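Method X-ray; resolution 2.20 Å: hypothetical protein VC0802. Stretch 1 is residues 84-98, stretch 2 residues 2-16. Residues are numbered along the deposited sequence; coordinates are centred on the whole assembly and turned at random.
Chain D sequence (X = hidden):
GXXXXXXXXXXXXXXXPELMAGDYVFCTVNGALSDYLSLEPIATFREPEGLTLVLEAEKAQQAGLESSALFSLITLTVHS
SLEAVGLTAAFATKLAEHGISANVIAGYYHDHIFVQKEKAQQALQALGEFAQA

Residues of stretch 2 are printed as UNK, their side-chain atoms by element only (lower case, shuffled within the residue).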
# COMPACT_ATOMS: atom_id res chain seq x y z
N ALA D 84 7.81 3.14 -11.07
CA ALA D 84 8.78 4.20 -10.83
C ALA D 84 9.58 3.84 -9.57
O ALA D 84 9.04 3.82 -8.45
CB ALA D 84 8.09 5.54 -10.68
N VAL D 85 10.86 3.55 -9.76
CA VAL D 85 11.70 3.10 -8.64
C VAL D 85 12.19 4.28 -7.80
O VAL D 85 12.77 5.24 -8.33
CB VAL D 85 12.85 2.14 -9.10
CG1 VAL D 85 13.44 2.56 -10.44
CG2 VAL D 85 13.94 2.06 -8.04
N GLY D 86 11.95 4.20 -6.50
CA GLY D 86 12.35 5.24 -5.55
C GLY D 86 11.20 5.98 -4.89
O GLY D 86 11.40 6.58 -3.84
N LEU D 87 10.01 5.92 -5.48
CA LEU D 87 8.87 6.71 -5.00
C LEU D 87 8.35 6.29 -3.62
O LEU D 87 8.13 7.14 -2.76
CB LEU D 87 7.74 6.75 -6.02
CG LEU D 87 6.71 7.85 -5.70
CD1 LEU D 87 7.25 9.26 -5.95
CD2 LEU D 87 5.44 7.62 -6.47
N THR D 88 8.17 4.99 -3.41
CA THR D 88 7.69 4.49 -2.12
C THR D 88 8.71 4.76 -1.03
O THR D 88 8.35 5.18 0.07
CB THR D 88 7.33 3.00 -2.17
OG1 THR D 88 6.36 2.79 -3.21
CG2 THR D 88 6.73 2.56 -0.85
N ALA D 89 9.98 4.52 -1.35
CA ALA D 89 11.08 4.83 -0.44
C ALA D 89 11.09 6.32 -0.06
O ALA D 89 11.23 6.66 1.12
CB ALA D 89 12.40 4.40 -1.05
N ALA D 90 10.91 7.20 -1.05
CA ALA D 90 10.87 8.66 -0.85
C ALA D 90 9.80 9.10 0.12
O ALA D 90 10.11 9.72 1.13
CB ALA D 90 10.73 9.39 -2.18
N PHE D 91 8.53 8.78 -0.16
CA PHE D 91 7.45 9.20 0.73
C PHE D 91 7.44 8.53 2.09
O PHE D 91 7.20 9.19 3.11
CB PHE D 91 6.06 9.26 0.06
CG PHE D 91 5.43 7.93 -0.25
CD1 PHE D 91 5.30 7.50 -1.56
CD2 PHE D 91 4.88 7.14 0.75
CE1 PHE D 91 4.69 6.28 -1.86
CE2 PHE D 91 4.28 5.93 0.46
CZ PHE D 91 4.17 5.51 -0.85
N ALA D 92 7.75 7.22 2.12
CA ALA D 92 7.88 6.47 3.35
C ALA D 92 8.99 7.03 4.25
O ALA D 92 8.81 7.10 5.47
CB ALA D 92 8.11 5.00 3.06
N THR D 93 10.11 7.41 3.64
CA THR D 93 11.22 8.05 4.36
C THR D 93 10.87 9.43 4.93
O THR D 93 11.24 9.73 6.07
CB THR D 93 12.48 8.20 3.46
OG1 THR D 93 12.93 6.90 3.08
CG2 THR D 93 13.62 8.89 4.19
N LYS D 94 10.18 10.26 4.14
CA LYS D 94 9.77 11.59 4.60
C LYS D 94 8.88 11.50 5.83
O LYS D 94 8.99 12.33 6.75
CB LYS D 94 9.01 12.31 3.50
CG LYS D 94 9.83 12.77 2.35
CD LYS D 94 8.89 13.21 1.25
CE LYS D 94 9.61 14.04 0.24
NZ LYS D 94 9.75 15.45 0.68
N LEU D 95 7.97 10.53 5.83
CA LEU D 95 7.08 10.26 6.95
C LEU D 95 7.82 9.71 8.17
O LEU D 95 7.59 10.17 9.28
CB LEU D 95 5.97 9.30 6.51
CG LEU D 95 4.54 9.71 6.19
CD1 LEU D 95 4.35 11.20 6.09
CD2 LEU D 95 4.09 9.03 4.92
N ALA D 96 8.70 8.72 7.97
CA ALA D 96 9.47 8.13 9.06
C ALA D 96 10.37 9.14 9.76
O ALA D 96 10.54 9.08 10.97
CB ALA D 96 10.29 6.94 8.56
N GLU D 97 10.94 10.08 9.00
CA GLU D 97 11.77 11.14 9.56
C GLU D 97 11.05 12.00 10.59
O GLU D 97 11.70 12.66 11.40
CB GLU D 97 12.28 12.05 8.46
CG GLU D 97 13.52 11.56 7.79
CD GLU D 97 14.00 12.52 6.72
OE1 GLU D 97 14.73 13.48 7.07
OE2 GLU D 97 13.65 12.31 5.54
N HIS D 98 9.72 12.01 10.54
CA HIS D 98 8.92 12.76 11.50
C HIS D 98 8.15 11.87 12.48
O HIS D 98 7.28 12.35 13.21
CB HIS D 98 7.98 13.71 10.78
CG HIS D 98 8.71 14.79 10.06
ND1 HIS D 98 9.18 14.65 8.77
CD2 HIS D 98 9.11 16.02 10.47
CE1 HIS D 98 9.81 15.75 8.41
NE2 HIS D 98 9.78 16.60 9.42
N UNK D 2 24.15 3.17 -9.18
CA UNK D 2 23.68 4.59 -9.30
C UNK D 2 22.17 4.77 -9.09
O UNK D 2 21.62 5.86 -9.27
s UNK D 2 25.51 7.37 -9.74
c UNK D 2 24.13 6.69 -10.69
c UNK D 2 24.09 5.18 -10.65
c UNK D 2 25.51 9.04 -10.39
N UNK D 3 21.50 3.68 -8.71
CA UNK D 3 20.06 3.68 -8.45
C UNK D 3 19.71 4.41 -7.14
O UNK D 3 18.62 4.97 -6.99
o UNK D 3 18.18 2.19 -8.88
c UNK D 3 19.52 2.24 -8.44
N UNK D 4 20.66 4.40 -6.20
CA UNK D 4 20.52 5.09 -4.92
C UNK D 4 20.53 6.61 -5.02
O UNK D 4 19.93 7.29 -4.19
N UNK D 5 21.21 7.16 -6.02
CA UNK D 5 21.27 8.61 -6.20
C UNK D 5 19.96 9.14 -6.78
O UNK D 5 19.54 10.25 -6.46
c UNK D 5 24.04 9.45 -5.07
c UNK D 5 23.78 8.69 -6.37
c UNK D 5 22.47 9.04 -7.07
c UNK D 5 22.42 10.54 -7.42
N UNK D 6 19.31 8.33 -7.61
CA UNK D 6 18.02 8.70 -8.20
C UNK D 6 16.91 8.71 -7.14
O UNK D 6 16.00 9.53 -7.19
c UNK D 6 18.59 8.02 -10.64
n UNK D 6 19.35 5.09 -12.45
c UNK D 6 18.09 7.28 -11.90
c UNK D 6 18.18 5.73 -11.77
c UNK D 6 17.68 7.79 -9.39
N UNK D 7 17.02 7.80 -6.16
CA UNK D 7 16.17 7.79 -4.98
C UNK D 7 16.33 9.07 -4.14
O UNK D 7 15.35 9.63 -3.66
c UNK D 7 16.46 6.56 -4.12
o UNK D 7 16.20 5.36 -4.82
N UNK D 8 17.57 9.51 -3.97
CA UNK D 8 17.88 10.71 -3.20
C UNK D 8 17.25 11.93 -3.85
O UNK D 8 16.68 12.78 -3.18
c UNK D 8 19.29 12.43 -1.01
c UNK D 8 20.15 11.87 -2.14
c UNK D 8 20.86 12.98 -2.92
c UNK D 8 19.41 10.86 -3.06
N UNK D 9 17.33 11.99 -5.18
CA UNK D 9 16.73 13.07 -5.95
C UNK D 9 15.21 13.13 -5.81
O UNK D 9 14.62 14.20 -5.90
o UNK D 9 20.43 13.09 -9.08
c UNK D 9 18.53 13.50 -7.70
o UNK D 9 18.59 12.03 -9.59
c UNK D 9 19.23 12.83 -8.87
c UNK D 9 17.13 12.96 -7.42
N UNK D 10 14.59 11.98 -5.58
CA UNK D 10 13.15 11.87 -5.33
C UNK D 10 12.74 12.25 -3.90
O UNK D 10 11.69 12.87 -3.70
c UNK D 10 11.57 8.82 -7.19
c UNK D 10 10.64 11.14 -7.00
c UNK D 10 11.91 10.28 -6.98
c UNK D 10 12.66 10.46 -5.66
N UNK D 11 13.57 11.88 -2.92
CA UNK D 11 13.42 12.28 -1.53
C UNK D 11 13.45 13.79 -1.35
O UNK D 11 12.75 14.33 -0.50
c UNK D 11 14.38 11.24 0.74
c UNK D 11 13.21 11.86 1.46
c UNK D 11 15.65 11.55 1.47
c UNK D 11 14.56 11.69 -0.71
N UNK D 12 14.27 14.46 -2.15
CA UNK D 12 14.45 15.91 -2.08
C UNK D 12 13.34 16.69 -2.77
O UNK D 12 13.45 17.90 -2.98
c UNK D 12 17.09 16.31 -1.86
c UNK D 12 15.81 16.29 -2.68
c UNK D 12 17.11 15.31 -0.74
c UNK D 12 18.29 16.11 -2.76
N UNK D 13 12.25 16.01 -3.12
CA UNK D 13 11.12 16.62 -3.80
C UNK D 13 9.84 16.54 -2.99
O UNK D 13 9.69 15.66 -2.16
o UNK D 13 10.63 16.13 -8.17
n UNK D 13 12.26 14.58 -7.88
c UNK D 13 11.92 16.26 -6.16
c UNK D 13 10.89 15.94 -5.12
c UNK D 13 11.55 15.65 -7.49
N UNK D 14 8.92 17.45 -3.26
CA UNK D 14 7.58 17.42 -2.69
C UNK D 14 6.81 16.23 -3.26
O UNK D 14 6.98 15.88 -4.44
o UNK D 14 5.55 18.75 -2.44
c UNK D 14 6.86 18.73 -2.99
N UNK D 15 5.97 15.61 -2.42
CA UNK D 15 5.11 14.52 -2.88
C UNK D 15 3.76 15.06 -3.34
O UNK D 15 2.89 14.29 -3.76
c UNK D 15 6.21 12.59 -1.53
c UNK D 15 8.26 12.84 -3.42
c UNK D 15 4.94 13.43 -1.82
s UNK D 15 6.95 11.72 -2.93
N UNK D 16 3.63 16.39 -3.28
CA UNK D 16 2.39 17.11 -3.57
C UNK D 16 1.16 16.51 -2.87
O UNK D 16 0.19 16.14 -3.53
c UNK D 16 2.17 17.23 -5.09
o UNK D 16 3.10 18.13 -5.67
O HOH W 1 15.89 4.77 -8.46
O HOH W 2 13.63 7.57 -2.45

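Position 2 carries two carbons, a sulfur and a terminal carbon in an unbranched row, out of reach of stretch 1; it is Met2. Position 3 has one carbon and one oxygen. The oxygen lies 4.3 Å from Val85 CG2, and the residue is Ser3; water 1 donates to Ser3 O (3.1 Å) and to Val85 O (3.2 Å). Position 4 has no side-chain atoms and is Gly4. At position 5, four carbons fork at the first, one arm two carbons long: Ile5, remote from the contact. Position 6, four carbons in a row ending in nitrogen, is Lys6; its side chain makes no contact.

Position 7 has one carbon and one oxygen, the latter 3.9 Å from Gly86 CA. It is Ser7, whose OG donates to Ser3 O (3.3 Å). Position 8, four carbons forked at the second, points away and fits Leu8. Position 9 has three carbons, the third carrying two oxygens; it is Glu9, out of reach. Position 10 again has four carbons forked at the second, packed on the start of the facing helix: Leu10, with CD1 3.7 Å from Gly86 C and CD2 4.0 Å from Leu87 CD1. The same fork at position 11 gives Leu11, whose CD2 lies 3.6 Å from Lys94 CG and 4.1 Å from Thr93 CG2. Position 12 repeats it but points away: Leu12, the first residue to leave helical geometry.

Position 13 has three carbons, the third bearing one oxygen and one nitrogen: Gln13, whose NE2 donates to Glu9 O (3.1 Å). Position 14, one carbon and one oxygen, points away and is Ser14. Position 15 is an unbranched row of two carbons, sulfur and carbon reaching Leu87, Ala90 and Phe91: Met15, with SD 3.9 Å from Leu87 CD1 and CG 3.7 Å from Phe91 CB. Position 16, one carbon and one oxygen, is Ser16, out of reach of stretch 1.

The helices cross at -51°, with axes 8.5 Å apart at closest approach. The backbones come closest where the residues on stretch 1 are small, with CA atoms 4.6 Å apart for Gly86 and Ser7 and 4.5 Å for Ala90 and Leu11. At Gly86 a CB would come within 3.2 Å of Leu10 CD1, and the backbone angles independently call for glycine. Water 2 joins the backbones here, donating to Ser7 O (2.9 Å) and Gly86 O (2.8 Å). Beyond the second helix, Met15 packs against Ala90 and Phe91, while Lys94 NZ makes a weak hydrogen bond to Gln13 O (2.8 Å).

Stretch 2 2-16: MSGIKSLELLLQSMS
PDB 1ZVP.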